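Long-range contacts in ParA (Salmonella enterica subsp. enterica serovar Newport str. SL317, PDB 3EZF), which probably acts as an ATPase of plasmid partition that binds DNA through a winged helix-turn-helix region and represses its own operon in an ADP-dependent way: residues D211-W219 with H258-G266; A268-P279 with R309-M320. All coordinates share one frame; numbering follows the deposited sequence.

Contact 1: D211-W219 with H258-G266; sequences DDGFVASQW and HLDPFLLNG
Helix 212-216 and the start of helix 261-266 meet nearly at right angles, 84° between their short axes, and the backbones come nearest at Ala-216 and Pro-261. Within the P-loop NTPase fold, the contact is a buried, mostly apolar junction of helix 212-216 and the first residue of helix 219-226 with the loop and first turns of 259-265. At its middle, CB of Ala-216 lies over one face of the Phe-262 ring, 4.1 Å from the ring centroid in a CH-pi contact, while CD1 of Leu-259 and CG of Pro-261 touch the same methyl. Trp-219 opens helix 219-226; with CG anti to the backbone N (chi1 -170°), the indole swings over to Pro-261, whose CB meets CG and CD1 at the five-membered part. Farther along, the edge of Phe-262 is turned toward the face of the six-membered ring in an offset edge-to-face pair, planes at 85°, with CE2 of Phe-262 3.8 Å from CE3 of Trp-219. On the other flank of CZ, CE1 meets CB of Asp-212, and CZ of Phe-262 lies 3.5 Å from the Asp-212 backbone O; the Asp-212 carboxylate turns to Thr-176 and the backbone of Ser-209. Helix 177-182 packs on Asp-212, Val-215, Trp-219 and Phe-262. NE1 of Trp-219 and ND2 of Asn-265 share one outside acceptor, the carbonyl O of Gln-232, while OD1 of Asn-265 takes Leu-236 N. ND2 also bonds to O of Pro-261 (2.9 Å), which the Asn-265 backbone N reaches from the opposite face of the carbonyl plane.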
# COMPACT_ATOMS: atom_id res chain seq x y z
N ASP A 211 -13.57 -0.47 3.81
CA ASP A 211 -14.38 -0.28 5.00
C ASP A 211 -13.81 -1.05 6.19
O ASP A 211 -13.79 -0.55 7.34
CB ASP A 211 -15.81 -0.76 4.76
CG ASP A 211 -16.76 0.37 4.50
OD1 ASP A 211 -16.49 1.49 4.99
OD2 ASP A 211 -17.79 0.15 3.81
N ASP A 212 -13.34 -2.27 5.91
CA ASP A 212 -12.78 -3.17 6.93
C ASP A 212 -11.73 -2.50 7.80
O ASP A 212 -11.55 -2.88 8.96
CB ASP A 212 -12.19 -4.42 6.26
CG ASP A 212 -13.25 -5.25 5.54
OD1 ASP A 212 -14.41 -5.24 5.99
OD2 ASP A 212 -12.91 -5.93 4.53
N GLY A 213 -11.03 -1.51 7.25
CA GLY A 213 -10.02 -0.80 8.02
C GLY A 213 -10.70 -0.16 9.22
O GLY A 213 -10.21 -0.22 10.35
N PHE A 214 -11.85 0.45 8.98
CA PHE A 214 -12.62 1.05 10.05
C PHE A 214 -13.08 -0.02 11.02
O PHE A 214 -13.01 0.14 12.24
CB PHE A 214 -13.81 1.82 9.46
CG PHE A 214 -13.39 3.05 8.72
CD1 PHE A 214 -12.83 2.96 7.45
CD2 PHE A 214 -13.40 4.29 9.36
CE1 PHE A 214 -12.28 4.09 6.83
CE2 PHE A 214 -12.84 5.40 8.75
CZ PHE A 214 -12.28 5.31 7.49
N VAL A 215 -13.54 -1.14 10.47
CA VAL A 215 -13.99 -2.26 11.27
C VAL A 215 -12.91 -2.63 12.28
O VAL A 215 -13.20 -2.83 13.47
CB VAL A 215 -14.30 -3.50 10.38
CG1 VAL A 215 -14.81 -4.66 11.23
CG2 VAL A 215 -15.31 -3.15 9.32
N ALA A 216 -11.66 -2.70 11.82
CA ALA A 216 -10.55 -3.06 12.70
C ALA A 216 -10.39 -2.05 13.83
O ALA A 216 -10.34 -2.42 15.00
CB ALA A 216 -9.27 -3.16 11.89
N SER A 217 -10.32 -0.78 13.48
CA SER A 217 -10.15 0.29 14.46
C SER A 217 -11.10 0.21 15.64
O SER A 217 -10.97 0.96 16.60
CB SER A 217 -10.34 1.65 13.78
OG SER A 217 -9.48 1.78 12.67
N GLN A 218 -12.05 -0.72 15.57
CA GLN A 218 -13.05 -0.86 16.62
C GLN A 218 -13.36 -2.33 16.85
O GLN A 218 -14.38 -2.69 17.44
CB GLN A 218 -14.29 -0.10 16.17
CG GLN A 218 -15.43 -0.06 17.15
CD GLN A 218 -16.54 0.86 16.66
OE1 GLN A 218 -16.88 0.86 15.46
NE2 GLN A 218 -17.10 1.66 17.57
N TRP A 219 -12.44 -3.19 16.41
CA TRP A 219 -12.59 -4.63 16.53
C TRP A 219 -13.04 -5.16 17.89
O TRP A 219 -14.12 -5.75 17.99
CB TRP A 219 -11.30 -5.34 16.10
CG TRP A 219 -11.47 -6.84 15.98
CD1 TRP A 219 -11.00 -7.79 16.85
CD2 TRP A 219 -12.22 -7.55 14.98
NE1 TRP A 219 -11.41 -9.04 16.45
CE2 TRP A 219 -12.15 -8.93 15.30
CE3 TRP A 219 -12.93 -7.17 13.83
CZ2 TRP A 219 -12.78 -9.91 14.53
CZ3 TRP A 219 -13.55 -8.14 13.07
CH2 TRP A 219 -13.47 -9.50 13.42
N HIS A 258 0.69 -2.87 9.97
CA HIS A 258 0.11 -2.21 11.13
C HIS A 258 -1.10 -2.91 11.74
O HIS A 258 -1.14 -3.14 12.95
CB HIS A 258 -0.27 -0.80 10.73
CG HIS A 258 -0.40 -0.64 9.24
ND1 HIS A 258 0.69 -0.65 8.39
CD2 HIS A 258 -1.49 -0.53 8.45
CE1 HIS A 258 0.28 -0.57 7.15
NE2 HIS A 258 -1.04 -0.49 7.15
N LEU A 259 -2.08 -3.24 10.90
CA LEU A 259 -3.30 -3.92 11.34
C LEU A 259 -2.96 -4.89 12.46
O LEU A 259 -1.88 -5.49 12.48
CB LEU A 259 -3.92 -4.70 10.17
CG LEU A 259 -5.32 -4.31 9.71
CD1 LEU A 259 -6.28 -4.49 10.87
CD2 LEU A 259 -5.36 -2.87 9.20
N ASP A 260 -3.86 -5.05 13.42
CA ASP A 260 -3.57 -5.97 14.49
C ASP A 260 -4.69 -6.98 14.60
O ASP A 260 -4.50 -8.15 14.30
CB ASP A 260 -3.38 -5.25 15.83
CG ASP A 260 -1.95 -5.35 16.36
OD1 ASP A 260 -1.77 -5.19 17.59
OD2 ASP A 260 -1.01 -5.58 15.55
N PRO A 261 -5.89 -6.54 15.01
CA PRO A 261 -6.91 -7.58 15.10
C PRO A 261 -6.93 -8.54 13.90
O PRO A 261 -7.11 -9.73 14.08
CB PRO A 261 -8.20 -6.79 15.28
CG PRO A 261 -7.88 -5.44 14.69
CD PRO A 261 -6.49 -5.20 15.14
N PHE A 262 -6.72 -8.03 12.69
CA PHE A 262 -6.72 -8.92 11.54
C PHE A 262 -5.44 -9.73 11.49
O PHE A 262 -5.49 -10.95 11.29
CB PHE A 262 -6.89 -8.12 10.23
CG PHE A 262 -8.24 -7.44 10.10
CD1 PHE A 262 -8.50 -6.57 9.04
CD2 PHE A 262 -9.25 -7.66 11.04
CE1 PHE A 262 -9.73 -5.94 8.92
CE2 PHE A 262 -10.49 -7.03 10.92
CZ PHE A 262 -10.72 -6.17 9.86
N LEU A 263 -4.30 -9.07 11.68
CA LEU A 263 -2.99 -9.74 11.70
C LEU A 263 -2.99 -10.84 12.76
O LEU A 263 -2.64 -11.99 12.49
CB LEU A 263 -1.89 -8.74 12.05
CG LEU A 263 -0.51 -8.85 11.40
CD1 LEU A 263 0.01 -10.26 11.45
CD2 LEU A 263 -0.62 -8.38 9.96
N LEU A 264 -3.38 -10.45 13.98
CA LEU A 264 -3.46 -11.34 15.12
C LEU A 264 -4.37 -12.55 14.83
O LEU A 264 -4.01 -13.69 15.12
CB LEU A 264 -3.99 -10.58 16.35
CG LEU A 264 -3.09 -9.73 17.26
CD1 LEU A 264 -2.34 -10.63 18.21
CD2 LEU A 264 -2.13 -8.90 16.45
N ASN A 265 -5.54 -12.30 14.26
CA ASN A 265 -6.46 -13.39 13.93
C ASN A 265 -5.79 -14.26 12.88
O ASN A 265 -5.89 -15.49 12.95
CB ASN A 265 -7.79 -12.84 13.40
CG ASN A 265 -8.86 -12.81 14.47
OD1 ASN A 265 -9.36 -13.84 14.91
ND2 ASN A 265 -9.23 -11.61 14.90
N GLY A 266 -5.12 -13.65 11.92
CA GLY A 266 -4.43 -14.43 10.90
C GLY A 266 -3.40 -15.38 11.50
O GLY A 266 -3.47 -16.58 11.31

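Contact 2: A268-P279 with R309-M320; sequences AASDLLLTPTPP and RLSASIGFMSKM
Strands 272-277 and 312-317 run parallel, 14° apart, as the last two strands at one border of the six-stranded sheet of the P-loop NTPase fold. Backbone bonds alternate along the strands: Leu-273 N to Ala-312 O, Ile-314 N to Leu-273 O at 2.9 Å, Thr-275 N to Ile-314 O, and Phe-316 N to Thr-275 O. Side chains of Leu-272, Leu-274, Ile-314 and Phe-316 share one face of the sheet. At the entrance to the strands, Arg-309 spans several residues of 268-279. Its CB packs on O of Ser-270, CG lies more loosely near O of Ala-268, and CD meets O of Ala-269. The chain bends at chi3 (44°); NE stays beside Ala-269 O, at the guanidinium edge, and NH2 lies 3.2 Å from OD2 of Asp-271, which offers its anti lone pair in a salt bridge. The carbonyl O of Asp-271 accepts both N and OG of Ser-311. Farther on, Pro-276 CA sits 4.0 Å from the centroid of the Phe-316 ring, over its face, and CD2 of Leu-274 touches CE2 of that ring. Because Arg-237 NH2 comes close to Arg-309 NH2, the Asp-271 carboxylate may partly balance the positive charge gathered there.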
# COMPACT_ATOMS: atom_id res chain seq x y z
N ALA A 268 -3.09 -16.37 14.38
CA ALA A 268 -3.74 -17.29 15.33
C ALA A 268 -4.49 -18.49 14.73
O ALA A 268 -4.94 -19.35 15.47
CB ALA A 268 -4.70 -16.48 16.23
N ALA A 269 -4.60 -18.55 13.41
CA ALA A 269 -5.34 -19.64 12.78
C ALA A 269 -4.55 -20.37 11.73
O ALA A 269 -5.01 -21.37 11.19
CB ALA A 269 -6.61 -19.09 12.15
N SER A 270 -3.35 -19.86 11.45
CA SER A 270 -2.48 -20.43 10.43
C SER A 270 -1.43 -21.37 10.98
O SER A 270 -0.95 -21.21 12.10
CB SER A 270 -1.81 -19.29 9.65
OG SER A 270 -2.76 -18.30 9.33
N ASP A 271 -1.06 -22.36 10.17
CA ASP A 271 -0.06 -23.32 10.60
C ASP A 271 1.25 -23.16 9.85
O ASP A 271 2.24 -23.81 10.18
CB ASP A 271 -0.59 -24.76 10.46
CG ASP A 271 -1.62 -24.90 9.36
OD1 ASP A 271 -1.38 -24.37 8.26
OD2 ASP A 271 -2.67 -25.55 9.60
N LEU A 272 1.26 -22.28 8.86
CA LEU A 272 2.45 -22.04 8.06
C LEU A 272 2.62 -20.54 7.76
O LEU A 272 1.71 -19.89 7.25
CB LEU A 272 2.36 -22.84 6.74
CG LEU A 272 3.54 -23.03 5.76
CD1 LEU A 272 3.20 -22.41 4.42
CD2 LEU A 272 4.80 -22.41 6.32
N LEU A 273 3.78 -19.99 8.09
CA LEU A 273 4.06 -18.59 7.82
C LEU A 273 4.82 -18.52 6.51
O LEU A 273 5.92 -19.06 6.40
CB LEU A 273 4.94 -18.01 8.91
CG LEU A 273 4.95 -16.48 8.95
CD1 LEU A 273 3.64 -15.99 9.57
CD2 LEU A 273 6.11 -16.00 9.78
N LEU A 274 4.25 -17.87 5.51
CA LEU A 274 4.94 -17.78 4.24
C LEU A 274 5.43 -16.35 4.06
O LEU A 274 4.66 -15.43 3.80
CB LEU A 274 4.00 -18.20 3.10
CG LEU A 274 4.63 -18.38 1.71
CD1 LEU A 274 3.63 -19.02 0.79
CD2 LEU A 274 5.05 -17.04 1.16
N THR A 275 6.74 -16.17 4.23
CA THR A 275 7.38 -14.87 4.12
C THR A 275 8.14 -14.64 2.82
O THR A 275 9.22 -15.17 2.62
CB THR A 275 8.40 -14.62 5.24
OG1 THR A 275 7.75 -14.67 6.51
CG2 THR A 275 9.05 -13.25 5.07
N PRO A 276 7.56 -13.85 1.92
CA PRO A 276 8.28 -13.60 0.67
C PRO A 276 9.17 -12.38 0.96
O PRO A 276 8.68 -11.36 1.45
CB PRO A 276 7.15 -13.30 -0.31
CG PRO A 276 6.15 -12.62 0.55
CD PRO A 276 6.15 -13.44 1.81
N THR A 277 10.47 -12.49 0.70
CA THR A 277 11.38 -11.38 0.96
C THR A 277 11.72 -10.59 -0.30
O THR A 277 12.12 -11.16 -1.31
CB THR A 277 12.70 -11.85 1.60
OG1 THR A 277 12.42 -12.56 2.82
CG2 THR A 277 13.60 -10.67 1.92
N PRO A 278 11.54 -9.26 -0.25
CA PRO A 278 11.83 -8.41 -1.40
C PRO A 278 13.32 -8.30 -1.66
O PRO A 278 14.13 -8.37 -0.72
CB PRO A 278 11.23 -7.06 -0.99
CG PRO A 278 10.16 -7.43 -0.03
CD PRO A 278 10.82 -8.50 0.78
N PRO A 279 13.72 -8.13 -2.93
CA PRO A 279 15.12 -8.00 -3.37
C PRO A 279 15.69 -6.62 -3.02
O PRO A 279 16.83 -6.50 -2.57
CB PRO A 279 15.02 -8.22 -4.88
CG PRO A 279 13.70 -7.57 -5.20
CD PRO A 279 12.81 -8.11 -4.09
N ARG A 309 -1.33 -21.78 16.08
CA ARG A 309 -1.16 -23.07 15.42
C ARG A 309 0.11 -23.05 14.58
O ARG A 309 0.56 -24.08 14.11
CB ARG A 309 -2.33 -23.35 14.49
CG ARG A 309 -3.71 -23.35 15.13
CD ARG A 309 -4.81 -23.41 14.07
NE ARG A 309 -4.52 -24.38 13.01
CZ ARG A 309 -4.63 -25.70 13.13
NH1 ARG A 309 -5.03 -26.22 14.28
NH2 ARG A 309 -4.33 -26.49 12.11
N LEU A 310 0.65 -21.85 14.37
CA LEU A 310 1.84 -21.69 13.56
C LEU A 310 2.84 -22.80 13.86
O LEU A 310 3.22 -22.99 15.00
CB LEU A 310 2.45 -20.31 13.83
CG LEU A 310 3.51 -19.80 12.86
CD1 LEU A 310 3.04 -19.98 11.42
CD2 LEU A 310 3.76 -18.33 13.17
N SER A 311 3.25 -23.55 12.85
CA SER A 311 4.18 -24.66 13.06
C SER A 311 5.21 -24.88 11.94
O SER A 311 5.99 -25.82 11.98
CB SER A 311 3.40 -25.94 13.23
OG SER A 311 2.70 -26.22 12.03
N ALA A 312 5.21 -24.03 10.92
CA ALA A 312 6.14 -24.17 9.83
C ALA A 312 6.40 -22.77 9.27
O ALA A 312 5.67 -21.84 9.58
CB ALA A 312 5.56 -25.06 8.75
N SER A 313 7.43 -22.63 8.45
CA SER A 313 7.71 -21.33 7.87
C SER A 313 8.52 -21.46 6.59
O SER A 313 9.36 -22.34 6.47
CB SER A 313 8.45 -20.44 8.87
OG SER A 313 9.79 -20.87 9.01
N ILE A 314 8.26 -20.58 5.64
CA ILE A 314 8.96 -20.58 4.38
C ILE A 314 9.32 -19.13 4.06
O ILE A 314 8.52 -18.23 4.28
CB ILE A 314 8.06 -21.12 3.24
CG1 ILE A 314 7.58 -22.53 3.56
CG2 ILE A 314 8.83 -21.10 1.92
CD1 ILE A 314 8.67 -23.56 3.72
N GLY A 315 10.53 -18.93 3.57
CA GLY A 315 10.99 -17.60 3.21
C GLY A 315 11.63 -17.66 1.83
O GLY A 315 12.15 -18.72 1.46
N PHE A 316 11.61 -16.56 1.08
CA PHE A 316 12.21 -16.53 -0.26
C PHE A 316 12.29 -15.13 -0.87
O PHE A 316 11.53 -14.24 -0.52
CB PHE A 316 11.45 -17.48 -1.21
CG PHE A 316 10.02 -17.08 -1.47
CD1 PHE A 316 9.71 -16.01 -2.30
CD2 PHE A 316 8.97 -17.79 -0.88
CE1 PHE A 316 8.39 -15.65 -2.55
CE2 PHE A 316 7.64 -17.43 -1.12
CZ PHE A 316 7.35 -16.36 -1.95
N MET A 317 13.23 -14.94 -1.79
CA MET A 317 13.40 -13.65 -2.46
C MET A 317 12.38 -13.50 -3.57
O MET A 317 11.91 -14.50 -4.12
CB MET A 317 14.81 -13.54 -3.03
CG MET A 317 15.89 -13.71 -1.98
SD MET A 317 15.51 -12.79 -0.46
CE MET A 317 15.93 -11.10 -0.98
N SER A 318 12.04 -12.26 -3.91
CA SER A 318 11.06 -11.99 -4.96
C SER A 318 11.64 -11.22 -6.16
O SER A 318 11.96 -10.04 -6.08
CB SER A 318 9.87 -11.22 -4.36
OG SER A 318 8.67 -11.47 -5.07
N LYS A 319 11.75 -11.93 -7.28
CA LYS A 319 12.28 -11.38 -8.53
C LYS A 319 13.74 -10.99 -8.40
O LYS A 319 14.28 -10.30 -9.27
CB LYS A 319 11.46 -10.17 -9.01
CG LYS A 319 10.99 -10.26 -10.47
CD LYS A 319 12.14 -10.55 -11.44
CE LYS A 319 11.61 -10.90 -12.83
NZ LYS A 319 10.72 -9.85 -13.39
N MET A 320 14.38 -11.43 -7.32
CA MET A 320 15.79 -11.14 -7.10
C MET A 320 16.49 -11.17 -8.45
O MET A 320 16.43 -12.17 -9.17
CB MET A 320 16.40 -12.21 -6.18
CG MET A 320 17.92 -12.17 -6.12
SD MET A 320 18.58 -13.77 -5.64
CE MET A 320 20.15 -13.83 -6.57

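The two contacts follow each other along the chain: helix 261-267 of contact 1 leads through the short turn 268-271 into strand 272-277 of contact 2, joined by the bond of Ser-270 OG to Gly-266 O. Both are mainly buried, but contact 1 lies about 19 Å and contact 2 about 12 Å from the chain centre, measured between centres. Contact 1 is mainly side-chain packing without hydrogen bonds between its segments, whereas contact 2 is a strand pair held mainly by backbone hydrogen bonds, with a salt bridge at an exposed arginine. The second subunit meets both: its Arg-293 forms a salt bridge with Asp-211, which flanks contact 1 without touching 258-266, and its Asp-6 bonds to Ser-313.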